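Local coordinates for protein aminopeptidase N (Francisella tularensis subsp. tularensis, PDB 5DLL) that removes N-terminal amino acids from peptides as a zinc metalloprotease of the M1 family and is probably involved in degrading intracellular peptides, at residues 22-26 with 55-61; 827-831 with 863-867; 50-54 with 99-103; 445-451 with 493-497; 502-508 with 557-563. All coordinates share one frame. Numbering follows the deposited sequence.

Contact 1: residues 22-26 with 55-61; sequences KPSNY and ENRENNT
Both segments run as irregular loop, 22-26 largely extended (phi/psi near -60/140 at Pro23 and Ser24) until Asn25 turns to -73/-19 and Tyr26 enters a strand. Segment 55-61 bends at Arg57 and Glu58 and again at Asn60. The backbones come closest at Asn25 and Asn56, CA to CA 4.6 Å, where Asn25 CA also makes a CA-H...O contact of 3.2 Å to Asn56 O. Asn56, chi1 t, reaches across so that its ND2 donates to Pro23 O at 2.7 Å, while the Pro23 ring lies against it, CG to Asn56 CB 4.1 Å. Within the N-terminal beta domain of this M1 peptidase, the contact packs the lead-in to strand 26-36 against the exit from strand 42-52, its antiparallel neighbour; just past that strand Asn53 hydrogen-bonds Ser24 O through its side chain and Asn25 through its backbone. Asn25, chi1 p, sends ND2 to Asn59 O (3.3 Å) and Thr61 O (3.1 Å). Asn59 OD1 accepts from Thr61 N at 2.8 Å, an Asx turn. Arg57, with chi1 to chi3 all m, folds back over Tyr26: its CZ sits 4.5 Å from the ring centroid in an off-centre cation-pi contact, NH2 makes a weak 2.9 Å hydrogen bond to Tyr26 OH, and NH1 binds Asn56 O at 2.9 Å. At the solvent-facing edge Lys22 NZ and Glu58 OE1 form a long salt bridge of 3.7 Å.

Contact 2: residues 827-831 with 863-867; sequences LMSWK and KSLES
Trp830 lays the NE1-CZ2 edge of its indole against the last turn of the C-terminal helix, NE1 donating to Ser864 O at 3.0 Å with the carbonyl near the ring plane. Chi1 p and chi2 -94° set this direction; CZ2 passes 3.9 Å from Ser867 OG and 4.1 Å from Leu865 O. Residues 863-866 end helix 855-866, and Ser867 ends the chain. Segment 827-831 links helices 817-824 and 835-849: Leu827 to Ser829 have phi -90 to -106° and psi near 0°, Trp830 and Lys831 helical values (-39/-29, -58/-32). The closest CA atoms are those of Met828 and Ser864, 6.0 Å apart. Met828 CB packs 3.8 Å from Ser864 OG. Lys831, extended with chi2 to chi4 t, carries NZ to the terminal carboxylate: a weak hydrogen bond to Ser867 O at 3.4 Å and a long salt bridge to Ser867 OXT at 3.8 Å. Gln838, Leu845 and Lys842 of helix 835-849 also touch Trp830, Lys842 through a cation-pi contact. This is helix-to-loop packing in the C-terminal helical, ARM-repeat-like domain. Ser867 OG donates to Ser864 O, at 2.8 Å, so one helix-end carbonyl receives two donors, and the terminal charge meets a lysine at the exposed edge.

Contact 3: residues 50-54 with 99-103; sequences IVANR and PEKFV
Three backbone hydrogen bonds pair the segments: Ile50 N to Phe102 O at 2.9 Å, Phe102 N to Ile50 O at 3.0 Å, and Ala52 N to Glu100 O at 2.8 Å. They set an antiparallel register in which Ile50 and Phe102 are the hydrogen-bonded pair (CA to CA 5.5 Å) and Val51 and Lys101 the non-hydrogen-bonded pair (4.5 Å). The axes of 50-52 and 101-103 approach to 5.0 Å, their directions 161° apart, regular pairing of neighbours in the mixed sheet of the M1 N-terminal beta domain. Beyond the strand end, Arg54 NH2 meets Glu100 OE1 at 3.2 Å in a hydrogen-bonded salt bridge, Glu100 chi1 m. On one face Phe102, chi1 p, turns its ring face to Ile50, whose CB lies 4.1 Å from the centroid (CH-pi), with Ile50 CD1 to Phe102 CE2 3.7 Å. On the other, Val51 CG2 touches Lys101 CG at 4.0 Å. Strand 42-52 pairs on its other edge with strand 26-36, whose Tyr26 abuts Ile50, while Leu76 of strand 70-76 packs on Phe102.

Contact 4: residues 445-451 with 493-497; sequences FSLFKRW and LHIPV
Leu493, in loop just before strand 495-502, fits its side chain (chi1 m, chi2 t) between Arg450 and Trp451: CD2 is 3.6 Å from Arg450 CG, and CD1 lies over the indole, 3.7 Å from the centroid of the six-membered ring and 9° off its normal, a CH-pi contact. His494 follows, its CA 5.1 Å from that of Phe448, the nearest backbone approach. Its O accepts from Trp451 NE1 at 2.8 Å, nearly linear, and its side chain, chi1 t, packs with CB 3.9 Å from Phe448 CA and CE1 4.4 Å from Phe445 CD1. Ile495 opens the strand and sets CD1 3.5 Å from Trp451 CZ2. Residues 446-449 have helical phi/psi, with a type I turn from Leu447 to Arg450, leading into a short, weakly bonded helix at about 450-451. Trp451 (chi1 m) rests on Ile399 and Met402 of helix 390-423; the contact joins the M1 catalytic domain to the Ig-like domain. Buried, mainly apolar and aromatic side chains surround one indole hydrogen bond, which satisfies a loop carbonyl.

Contact 5: residues 502-508 with 557-563; sequences INPEGKN and HIVKYDN
This loop-to-helix contact sets the hairpin connection 502-508, between strands 495-502 and 508-516, against the C-terminal end of helix 552-561. The nearest CA pairs are Gly506 with Tyr561 (5.1 Å) and Ile502 with Asp562 (6.9 Å). Gly506, phi 118°, lies on the Tyr561 ring, CA 3.8 Å from the centroid (CH-pi); a CB there would clash with that ring. His557, chi1 t, donates from NE2 to Asn503 O at 2.9 Å. Ile502 packs between His557 and Tyr561, CG2 3.5 Å from His557 NE2 and 3.8 Å from Tyr561 CB, CD1 3.5 Å from Asp562 CB. Asn508 makes two weak bonds where the helix ends, ND2 to Tyr561 O (3.2 Å) and OD1 from Asn563 N (3.3 Å). Asp562, the first residue beyond helical phi/psi, bridges to Arg538 and bonds Ser535. The connection is braced by Asn503 OD1 accepting from Gly506 N at 3.2 Å, an Asx motif in a beta-hairpin of the Ig-like domain, docked on the first helix of the alpha-helical C-terminal domain.

In the fold
From the N terminus, contact 1 closes a loop of two strands, and contact 3 opens within it: 50-54 precedes 55-61, and 99-103 follows, so these two cross. Their centres are 10 Å apart and they touch, through Ser24 and Asn25 on Asn53 and through Tyr26 on Ala52, forming one end of the N-terminal beta domain. The remaining contacts follow in series. Contact 4 ties the catalytic domain to the Ig-like domain, and contact 5, its centre about 30 Å from that of contact 4, joins the same domain's hairpin to the C-terminal helices. Contact 2 then closes the chain's last two helices at the C terminus, about 46 Å between centres from contact 5.

Contact 1: residues 22-26 with 55-61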
# COMPACT_ATOMS: atom_id res chain seq x y z
N LYS A 22 -25.35 14.64 8.54
CA LYS A 22 -25.74 15.67 9.49
C LYS A 22 -24.72 15.64 10.63
O LYS A 22 -24.34 14.55 11.08
CB LYS A 22 -27.13 15.39 10.06
CG LYS A 22 -28.28 16.02 9.29
CD LYS A 22 -29.60 15.75 10.00
CE LYS A 22 -30.80 16.19 9.18
NZ LYS A 22 -30.96 17.66 9.14
N PRO A 23 -24.28 16.82 11.10
CA PRO A 23 -23.42 16.79 12.28
C PRO A 23 -24.15 16.19 13.47
O PRO A 23 -25.37 16.30 13.56
CB PRO A 23 -23.07 18.26 12.52
CG PRO A 23 -24.12 19.04 11.79
CD PRO A 23 -24.54 18.19 10.63
N SER A 24 -23.40 15.56 14.37
CA SER A 24 -23.97 15.03 15.60
C SER A 24 -24.63 16.15 16.40
O SER A 24 -24.07 17.24 16.51
CB SER A 24 -22.88 14.37 16.45
OG SER A 24 -23.43 13.76 17.60
N ASN A 25 -25.83 15.91 16.92
CA ASN A 25 -26.54 16.92 17.72
C ASN A 25 -25.93 17.13 19.11
O ASN A 25 -26.17 18.16 19.74
CB ASN A 25 -28.05 16.62 17.81
CG ASN A 25 -28.38 15.39 18.63
OD1 ASN A 25 -27.55 14.51 18.83
ND2 ASN A 25 -29.62 15.32 19.11
N TYR A 26 -25.14 16.17 19.57
CA TYR A 26 -24.38 16.31 20.82
C TYR A 26 -22.91 15.95 20.59
O TYR A 26 -22.59 15.14 19.72
CB TYR A 26 -25.01 15.45 21.93
CG TYR A 26 -26.25 16.10 22.50
CD1 TYR A 26 -26.17 17.00 23.56
CD2 TYR A 26 -27.51 15.85 21.95
CE1 TYR A 26 -27.29 17.62 24.07
CE2 TYR A 26 -28.64 16.47 22.46
CZ TYR A 26 -28.53 17.35 23.52
OH TYR A 26 -29.64 17.97 24.03
N GLU A 55 -24.44 23.36 15.92
CA GLU A 55 -24.68 23.09 14.50
C GLU A 55 -25.83 22.12 14.21
O GLU A 55 -26.22 21.94 13.05
CB GLU A 55 -23.39 22.58 13.84
CG GLU A 55 -22.25 23.59 13.85
CD GLU A 55 -20.97 23.07 13.22
OE1 GLU A 55 -20.95 21.89 12.77
OE2 GLU A 55 -19.98 23.83 13.17
N ASN A 56 -26.37 21.48 15.26
CA ASN A 56 -27.53 20.59 15.13
C ASN A 56 -28.33 20.52 16.44
O ASN A 56 -27.93 19.81 17.36
CB ASN A 56 -27.09 19.20 14.68
CG ASN A 56 -28.24 18.22 14.55
OD1 ASN A 56 -29.41 18.58 14.70
ND2 ASN A 56 -27.92 16.97 14.26
N ARG A 57 -29.45 21.24 16.50
CA ARG A 57 -30.30 21.27 17.70
C ARG A 57 -31.77 20.98 17.39
O ARG A 57 -32.67 21.56 18.01
CB ARG A 57 -30.19 22.64 18.39
CG ARG A 57 -28.79 23.07 18.80
CD ARG A 57 -28.12 22.11 19.77
NE ARG A 57 -29.03 21.51 20.74
CZ ARG A 57 -29.23 20.20 20.91
NH1 ARG A 57 -28.58 19.29 20.19
NH2 ARG A 57 -30.09 19.79 21.83
N GLU A 58 -32.02 20.08 16.45
CA GLU A 58 -33.40 19.76 16.04
C GLU A 58 -34.16 18.89 17.05
O GLU A 58 -35.39 18.82 17.00
CB GLU A 58 -33.43 19.15 14.64
CG GLU A 58 -32.85 17.74 14.51
CD GLU A 58 -32.69 17.30 13.07
OE1 GLU A 58 -33.04 18.08 12.15
OE2 GLU A 58 -32.21 16.17 12.84
N ASN A 59 -33.43 18.24 17.96
CA ASN A 59 -34.03 17.56 19.11
C ASN A 59 -33.01 17.37 20.23
O ASN A 59 -31.82 17.59 20.03
CB ASN A 59 -34.62 16.21 18.71
CG ASN A 59 -33.56 15.17 18.38
OD1 ASN A 59 -32.78 14.76 19.24
ND2 ASN A 59 -33.54 14.73 17.13
N ASN A 60 -33.48 16.95 21.40
CA ASN A 60 -32.61 16.76 22.57
C ASN A 60 -32.49 15.30 22.99
O ASN A 60 -32.42 14.99 24.19
CB ASN A 60 -33.12 17.60 23.74
CG ASN A 60 -33.38 19.04 23.34
OD1 ASN A 60 -32.77 19.56 22.40
ND2 ASN A 60 -34.28 19.69 24.06
N THR A 61 -32.47 14.40 22.01
CA THR A 61 -32.30 12.98 22.26
C THR A 61 -30.85 12.61 22.03
O THR A 61 -30.29 12.93 20.98
CB THR A 61 -33.20 12.13 21.35
OG1 THR A 61 -34.58 12.41 21.63
CG2 THR A 61 -32.93 10.64 21.55

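Contact 2: residues 827-831 with 863-867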
# COMPACT_ATOMS: atom_id res chain seq x y z
N LEU A 827 -8.34 -18.03 -11.72
CA LEU A 827 -9.10 -18.61 -12.83
C LEU A 827 -10.17 -17.68 -13.39
O LEU A 827 -10.78 -17.99 -14.41
CB LEU A 827 -9.77 -19.91 -12.36
CG LEU A 827 -8.81 -21.07 -12.07
CD1 LEU A 827 -9.48 -22.11 -11.18
CD2 LEU A 827 -8.32 -21.71 -13.36
N MET A 828 -10.38 -16.53 -12.75
CA MET A 828 -11.55 -15.68 -13.03
C MET A 828 -11.29 -14.59 -14.08
O MET A 828 -12.17 -13.77 -14.34
CB MET A 828 -12.05 -15.05 -11.72
CG MET A 828 -12.19 -16.06 -10.59
SD MET A 828 -13.11 -15.54 -9.12
CE MET A 828 -12.66 -13.80 -8.99
N SER A 829 -10.11 -14.60 -14.70
CA SER A 829 -9.77 -13.65 -15.77
C SER A 829 -10.12 -14.15 -17.18
O SER A 829 -9.87 -13.46 -18.16
CB SER A 829 -8.28 -13.32 -15.71
OG SER A 829 -7.94 -12.76 -14.46
N TRP A 830 -10.71 -15.34 -17.26
CA TRP A 830 -11.04 -16.01 -18.53
C TRP A 830 -11.57 -15.13 -19.70
O TRP A 830 -11.38 -15.48 -20.86
CB TRP A 830 -12.03 -17.16 -18.25
CG TRP A 830 -13.34 -16.70 -17.68
CD1 TRP A 830 -13.68 -16.64 -16.35
CD2 TRP A 830 -14.48 -16.25 -18.41
NE1 TRP A 830 -14.97 -16.17 -16.22
CE2 TRP A 830 -15.48 -15.92 -17.46
CE3 TRP A 830 -14.76 -16.08 -19.77
CZ2 TRP A 830 -16.74 -15.44 -17.85
CZ3 TRP A 830 -16.01 -15.60 -20.14
CH2 TRP A 830 -16.98 -15.29 -19.19
N LYS A 831 -12.24 -14.02 -19.39
CA LYS A 831 -12.67 -13.07 -20.43
C LYS A 831 -11.51 -12.50 -21.27
O LYS A 831 -11.69 -12.20 -22.45
CB LYS A 831 -13.43 -11.89 -19.80
CG LYS A 831 -14.88 -12.19 -19.47
CD LYS A 831 -15.63 -10.91 -19.13
CE LYS A 831 -17.13 -11.15 -19.07
NZ LYS A 831 -17.87 -9.88 -18.92
N LYS A 863 -20.32 -16.23 -9.76
CA LYS A 863 -20.41 -14.84 -10.18
C LYS A 863 -19.54 -14.51 -11.41
O LYS A 863 -19.98 -13.80 -12.31
CB LYS A 863 -20.07 -13.90 -9.03
CG LYS A 863 -20.64 -12.50 -9.19
CD LYS A 863 -20.03 -11.53 -8.19
CE LYS A 863 -20.55 -10.12 -8.42
NZ LYS A 863 -19.79 -9.13 -7.63
N SER A 864 -18.30 -15.02 -11.44
CA SER A 864 -17.42 -14.79 -12.59
C SER A 864 -17.79 -15.64 -13.80
O SER A 864 -17.48 -15.27 -14.93
CB SER A 864 -15.94 -15.01 -12.23
OG SER A 864 -15.55 -16.35 -12.46
N LEU A 865 -18.45 -16.78 -13.58
CA LEU A 865 -18.95 -17.60 -14.69
C LEU A 865 -20.15 -16.94 -15.38
O LEU A 865 -20.29 -17.06 -16.60
CB LEU A 865 -19.34 -19.01 -14.22
CG LEU A 865 -18.19 -20.01 -14.01
CD1 LEU A 865 -18.69 -21.26 -13.30
CD2 LEU A 865 -17.53 -20.36 -15.34
N GLU A 866 -20.99 -16.26 -14.61
CA GLU A 866 -22.18 -15.60 -15.16
C GLU A 866 -21.90 -14.19 -15.68
O GLU A 866 -22.70 -13.64 -16.44
CB GLU A 866 -23.32 -15.57 -14.13
CG GLU A 866 -23.14 -14.57 -12.98
CD GLU A 866 -24.37 -14.45 -12.10
OE1 GLU A 866 -25.25 -15.33 -12.15
OE2 GLU A 866 -24.46 -13.46 -11.34
N SER A 867 -20.78 -13.60 -15.26
CA SER A 867 -20.44 -12.22 -15.64
C SER A 867 -20.38 -12.03 -17.15
O SER A 867 -20.79 -10.98 -17.66
CB SER A 867 -19.10 -11.83 -15.02
OG SER A 867 -18.05 -12.64 -15.51
OXT SER A 867 -19.95 -12.90 -17.90

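Contact 3: residues 50-54 with 99-103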
# COMPACT_ATOMS: atom_id res chain seq x y z
N ILE A 50 -20.34 15.73 27.99
CA ILE A 50 -21.07 15.94 26.75
C ILE A 50 -21.70 17.32 26.71
O ILE A 50 -22.12 17.86 27.75
CB ILE A 50 -22.17 14.86 26.61
CG1 ILE A 50 -21.55 13.46 26.64
CG2 ILE A 50 -22.98 15.06 25.33
CD1 ILE A 50 -22.54 12.36 26.97
N VAL A 51 -21.78 17.90 25.51
CA VAL A 51 -22.38 19.22 25.32
C VAL A 51 -23.21 19.26 24.03
O VAL A 51 -22.87 18.62 23.04
CB VAL A 51 -21.30 20.32 25.31
CG1 VAL A 51 -20.44 20.25 24.05
CG2 VAL A 51 -21.93 21.69 25.47
N ALA A 52 -24.31 20.01 24.08
CA ALA A 52 -25.19 20.18 22.93
C ALA A 52 -24.46 20.87 21.79
O ALA A 52 -23.78 21.87 22.01
CB ALA A 52 -26.42 20.98 23.33
N ASN A 53 -24.59 20.33 20.58
CA ASN A 53 -23.90 20.86 19.40
C ASN A 53 -24.70 21.96 18.71
O ASN A 53 -25.76 21.70 18.15
CB ASN A 53 -23.61 19.73 18.40
CG ASN A 53 -22.80 20.20 17.20
OD1 ASN A 53 -22.23 21.29 17.19
ND2 ASN A 53 -22.73 19.36 16.17
N ARG A 54 -24.17 23.18 18.71
CA ARG A 54 -24.86 24.33 18.13
C ARG A 54 -25.25 24.12 16.65
O ARG A 54 -26.28 24.63 16.20
CB ARG A 54 -24.00 25.60 18.27
CG ARG A 54 -24.72 26.93 18.02
CD ARG A 54 -26.05 27.04 18.77
NE ARG A 54 -25.97 26.53 20.14
CZ ARG A 54 -27.02 26.22 20.90
NH1 ARG A 54 -28.26 26.36 20.44
NH2 ARG A 54 -26.82 25.76 22.12
N PRO A 99 -29.88 17.55 29.05
CA PRO A 99 -29.51 18.97 29.17
C PRO A 99 -28.51 19.47 28.12
O PRO A 99 -27.94 18.68 27.36
CB PRO A 99 -28.88 19.07 30.57
CG PRO A 99 -29.18 17.78 31.26
CD PRO A 99 -29.36 16.76 30.18
N GLU A 100 -28.29 20.79 28.11
CA GLU A 100 -27.35 21.43 27.18
C GLU A 100 -25.90 21.04 27.48
O GLU A 100 -25.05 21.06 26.59
CB GLU A 100 -27.48 22.96 27.27
CG GLU A 100 -28.82 23.52 26.80
CD GLU A 100 -28.96 23.53 25.29
OE1 GLU A 100 -28.09 24.11 24.61
OE2 GLU A 100 -29.96 22.97 24.78
N LYS A 101 -25.62 20.72 28.75
CA LYS A 101 -24.27 20.38 29.19
C LYS A 101 -24.38 19.44 30.39
O LYS A 101 -25.04 19.77 31.37
CB LYS A 101 -23.52 21.65 29.57
CG LYS A 101 -22.00 21.57 29.44
CD LYS A 101 -21.37 22.95 29.53
CE LYS A 101 -19.88 22.93 29.24
NZ LYS A 101 -19.10 22.17 30.26
N PHE A 102 -23.74 18.27 30.30
CA PHE A 102 -23.85 17.26 31.35
C PHE A 102 -22.73 16.21 31.31
O PHE A 102 -22.01 16.08 30.33
CB PHE A 102 -25.21 16.55 31.27
CG PHE A 102 -25.43 15.78 29.99
CD1 PHE A 102 -25.83 16.43 28.83
CD2 PHE A 102 -25.25 14.40 29.95
CE1 PHE A 102 -26.04 15.73 27.66
CE2 PHE A 102 -25.47 13.69 28.78
CZ PHE A 102 -25.86 14.36 27.63
N VAL A 103 -22.61 15.47 32.41
CA VAL A 103 -21.70 14.34 32.50
C VAL A 103 -22.52 13.05 32.60
O VAL A 103 -23.46 12.96 33.40
CB VAL A 103 -20.69 14.47 33.67
CG1 VAL A 103 -21.35 15.00 34.94
CG2 VAL A 103 -19.98 13.15 33.94

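Contact 4: residues 445-451 with 493-497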
# COMPACT_ATOMS: atom_id res chain seq x y z
N PHE A 445 -8.94 26.55 -7.03
CA PHE A 445 -9.02 25.12 -7.35
C PHE A 445 -10.46 24.61 -7.33
O PHE A 445 -10.74 23.55 -6.79
CB PHE A 445 -8.18 24.30 -6.35
CG PHE A 445 -6.70 24.49 -6.48
CD1 PHE A 445 -6.06 24.33 -7.70
CD2 PHE A 445 -5.93 24.79 -5.36
CE1 PHE A 445 -4.68 24.48 -7.80
CE2 PHE A 445 -4.56 24.95 -5.46
CZ PHE A 445 -3.93 24.79 -6.68
N SER A 446 -11.38 25.36 -7.93
CA SER A 446 -12.79 24.94 -8.00
C SER A 446 -12.97 23.79 -8.98
O SER A 446 -13.70 22.84 -8.70
CB SER A 446 -13.70 26.11 -8.37
OG SER A 446 -13.93 26.94 -7.24
N LEU A 447 -12.32 23.89 -10.14
CA LEU A 447 -12.40 22.86 -11.18
C LEU A 447 -11.64 21.60 -10.78
O LEU A 447 -12.00 20.49 -11.18
CB LEU A 447 -11.84 23.38 -12.50
CG LEU A 447 -12.20 22.57 -13.75
CD1 LEU A 447 -13.65 22.81 -14.16
CD2 LEU A 447 -11.26 22.91 -14.89
N PHE A 448 -10.59 21.78 -9.99
CA PHE A 448 -9.81 20.65 -9.50
C PHE A 448 -10.63 19.74 -8.57
O PHE A 448 -10.42 18.53 -8.55
CB PHE A 448 -8.56 21.15 -8.79
CG PHE A 448 -7.63 20.06 -8.38
CD1 PHE A 448 -6.74 19.51 -9.29
CD2 PHE A 448 -7.64 19.58 -7.08
CE1 PHE A 448 -5.88 18.50 -8.91
CE2 PHE A 448 -6.78 18.56 -6.70
CZ PHE A 448 -5.90 18.03 -7.61
N LYS A 449 -11.55 20.33 -7.80
CA LYS A 449 -12.42 19.57 -6.88
C LYS A 449 -13.23 18.47 -7.57
O LYS A 449 -13.60 17.48 -6.94
CB LYS A 449 -13.36 20.51 -6.13
CG LYS A 449 -12.67 21.27 -5.00
CD LYS A 449 -13.54 22.37 -4.43
CE LYS A 449 -12.79 23.12 -3.35
NZ LYS A 449 -13.56 24.30 -2.86
N ARG A 450 -13.49 18.66 -8.86
CA ARG A 450 -14.18 17.67 -9.70
C ARG A 450 -13.48 16.30 -9.76
O ARG A 450 -14.11 15.30 -10.12
CB ARG A 450 -14.38 18.26 -11.11
CG ARG A 450 -15.15 17.42 -12.10
CD ARG A 450 -16.53 17.02 -11.60
NE ARG A 450 -17.21 16.14 -12.54
CZ ARG A 450 -18.28 15.40 -12.25
NH1 ARG A 450 -18.82 15.42 -11.03
NH2 ARG A 450 -18.82 14.63 -13.19
N TRP A 451 -12.18 16.25 -9.43
CA TRP A 451 -11.45 14.97 -9.30
C TRP A 451 -12.02 14.03 -8.23
O TRP A 451 -11.97 12.81 -8.37
CB TRP A 451 -9.96 15.22 -8.99
CG TRP A 451 -9.11 15.53 -10.18
CD1 TRP A 451 -8.62 16.75 -10.55
CD2 TRP A 451 -8.62 14.59 -11.15
NE1 TRP A 451 -7.87 16.63 -11.70
CE2 TRP A 451 -7.85 15.32 -12.09
CE3 TRP A 451 -8.76 13.21 -11.33
CZ2 TRP A 451 -7.23 14.71 -13.18
CZ3 TRP A 451 -8.14 12.61 -12.42
CH2 TRP A 451 -7.38 13.36 -13.33
N LEU A 493 -11.65 17.88 -16.56
CA LEU A 493 -10.91 18.03 -15.31
C LEU A 493 -9.75 19.03 -15.42
O LEU A 493 -9.42 19.51 -16.51
CB LEU A 493 -10.36 16.67 -14.87
CG LEU A 493 -11.39 15.56 -14.69
CD1 LEU A 493 -10.72 14.20 -14.68
CD2 LEU A 493 -12.19 15.79 -13.42
N HIS A 494 -9.13 19.31 -14.28
CA HIS A 494 -7.93 20.12 -14.19
C HIS A 494 -6.72 19.17 -14.26
O HIS A 494 -6.42 18.48 -13.29
CB HIS A 494 -7.93 20.88 -12.87
CG HIS A 494 -6.94 22.00 -12.79
ND1 HIS A 494 -7.11 23.09 -11.96
CD2 HIS A 494 -5.77 22.20 -13.43
CE1 HIS A 494 -6.09 23.91 -12.09
NE2 HIS A 494 -5.26 23.40 -12.98
N ILE A 495 -6.05 19.14 -15.42
CA ILE A 495 -4.90 18.23 -15.63
C ILE A 495 -3.60 19.03 -15.66
O ILE A 495 -3.44 19.92 -16.50
CB ILE A 495 -4.98 17.45 -16.97
CG1 ILE A 495 -6.42 17.06 -17.35
CG2 ILE A 495 -4.09 16.22 -16.92
CD1 ILE A 495 -7.08 16.07 -16.41
N PRO A 496 -2.65 18.72 -14.75
CA PRO A 496 -1.31 19.28 -14.84
C PRO A 496 -0.42 18.41 -15.73
O PRO A 496 -0.32 17.20 -15.51
CB PRO A 496 -0.82 19.25 -13.40
CG PRO A 496 -1.53 18.10 -12.78
CD PRO A 496 -2.83 17.93 -13.52
N VAL A 497 0.21 19.04 -16.72
CA VAL A 497 1.11 18.35 -17.64
C VAL A 497 2.54 18.86 -17.46
O VAL A 497 2.91 19.90 -18.00
CB VAL A 497 0.69 18.57 -19.11
CG1 VAL A 497 1.36 17.54 -20.01
CG2 VAL A 497 -0.83 18.50 -19.25

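Contact 5: residues 502-508 with 557-563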
# COMPACT_ATOMS: atom_id res chain seq x y z
N ILE A 502 12.76 18.73 -26.31
CA ILE A 502 14.12 18.28 -26.59
C ILE A 502 14.40 18.49 -28.08
O ILE A 502 13.77 17.85 -28.93
CB ILE A 502 14.30 16.79 -26.22
CG1 ILE A 502 13.63 16.47 -24.88
CG2 ILE A 502 15.78 16.43 -26.15
CD1 ILE A 502 13.70 15.01 -24.48
N ASN A 503 15.32 19.40 -28.39
CA ASN A 503 15.72 19.65 -29.79
C ASN A 503 16.72 18.57 -30.26
O ASN A 503 17.17 17.76 -29.45
CB ASN A 503 16.28 21.08 -29.94
CG ASN A 503 17.53 21.33 -29.11
OD1 ASN A 503 17.99 20.47 -28.37
ND2 ASN A 503 18.08 22.53 -29.24
N PRO A 504 17.05 18.55 -31.58
CA PRO A 504 17.94 17.49 -32.09
C PRO A 504 19.34 17.46 -31.45
O PRO A 504 20.01 16.43 -31.51
CB PRO A 504 18.04 17.82 -33.59
CG PRO A 504 16.83 18.63 -33.89
CD PRO A 504 16.60 19.45 -32.66
N GLU A 505 19.75 18.58 -30.86
CA GLU A 505 20.99 18.66 -30.10
C GLU A 505 20.91 17.78 -28.87
O GLU A 505 21.84 17.04 -28.56
CB GLU A 505 21.28 20.10 -29.65
CG GLU A 505 21.31 21.15 -30.76
CD GLU A 505 22.25 20.78 -31.88
OE1 GLU A 505 23.33 20.24 -31.59
OE2 GLU A 505 21.90 21.03 -33.05
N GLY A 506 19.79 17.88 -28.16
CA GLY A 506 19.59 17.18 -26.89
C GLY A 506 19.38 18.09 -25.70
O GLY A 506 19.20 17.61 -24.58
N LYS A 507 19.42 19.41 -25.92
CA LYS A 507 19.18 20.38 -24.85
C LYS A 507 17.70 20.36 -24.46
O LYS A 507 16.83 20.17 -25.32
CB LYS A 507 19.60 21.78 -25.29
N ASN A 508 17.42 20.56 -23.18
CA ASN A 508 16.04 20.58 -22.69
C ASN A 508 15.50 22.01 -22.56
O ASN A 508 15.92 22.77 -21.70
CB ASN A 508 15.91 19.85 -21.35
CG ASN A 508 15.70 18.36 -21.53
OD1 ASN A 508 14.80 17.78 -20.94
ND2 ASN A 508 16.53 17.74 -22.36
N HIS A 557 15.13 9.24 -28.89
CA HIS A 557 15.67 10.56 -28.55
C HIS A 557 15.32 10.95 -27.11
O HIS A 557 16.15 11.52 -26.40
CB HIS A 557 15.14 11.62 -29.53
CG HIS A 557 15.91 12.91 -29.51
ND1 HIS A 557 17.02 13.12 -30.30
CD2 HIS A 557 15.72 14.06 -28.82
CE1 HIS A 557 17.49 14.34 -30.08
NE2 HIS A 557 16.72 14.92 -29.18
N ILE A 558 14.10 10.63 -26.68
CA ILE A 558 13.67 10.87 -25.30
C ILE A 558 14.47 9.99 -24.34
O ILE A 558 14.88 10.44 -23.27
CB ILE A 558 12.15 10.62 -25.11
CG1 ILE A 558 11.35 11.70 -25.87
CG2 ILE A 558 11.76 10.65 -23.64
CD1 ILE A 558 9.87 11.41 -25.99
N VAL A 559 14.71 8.75 -24.73
CA VAL A 559 15.53 7.83 -23.93
C VAL A 559 16.97 8.34 -23.78
O VAL A 559 17.59 8.14 -22.73
CB VAL A 559 15.54 6.41 -24.54
CG1 VAL A 559 16.55 5.51 -23.81
CG2 VAL A 559 14.15 5.79 -24.49
N LYS A 560 17.48 9.00 -24.81
CA LYS A 560 18.88 9.44 -24.84
C LYS A 560 19.14 10.78 -24.11
O LYS A 560 20.11 10.88 -23.35
CB LYS A 560 19.36 9.53 -26.29
CG LYS A 560 20.87 9.63 -26.46
CD LYS A 560 21.26 9.63 -27.93
CE LYS A 560 22.71 10.04 -28.13
NZ LYS A 560 23.67 9.01 -27.65
N TYR A 561 18.29 11.78 -24.34
CA TYR A 561 18.59 13.17 -23.95
C TYR A 561 17.68 13.80 -22.87
O TYR A 561 18.02 14.86 -22.35
CB TYR A 561 18.56 14.08 -25.18
CG TYR A 561 19.65 13.81 -26.20
CD1 TYR A 561 20.99 14.09 -25.90
CD2 TYR A 561 19.35 13.31 -27.46
CE1 TYR A 561 21.99 13.86 -26.83
CE2 TYR A 561 20.35 13.07 -28.39
CZ TYR A 561 21.67 13.35 -28.07
OH TYR A 561 22.66 13.12 -29.00
N ASP A 562 16.55 13.17 -22.55
CA ASP A 562 15.57 13.76 -21.62
C ASP A 562 16.11 13.82 -20.19
O ASP A 562 16.66 12.84 -19.68
CB ASP A 562 14.26 12.96 -21.66
CG ASP A 562 13.11 13.66 -20.92
OD1 ASP A 562 13.32 14.67 -20.22
OD2 ASP A 562 11.96 13.17 -21.04
N ASN A 563 15.95 14.98 -19.55
CA ASN A 563 16.30 15.15 -18.13
C ASN A 563 15.49 14.22 -17.24
O ASN A 563 16.04 13.63 -16.30
CB ASN A 563 16.05 16.60 -17.68
CG ASN A 563 17.14 17.56 -18.13
OD1 ASN A 563 18.32 17.21 -18.16
ND2 ASN A 563 16.75 18.79 -18.45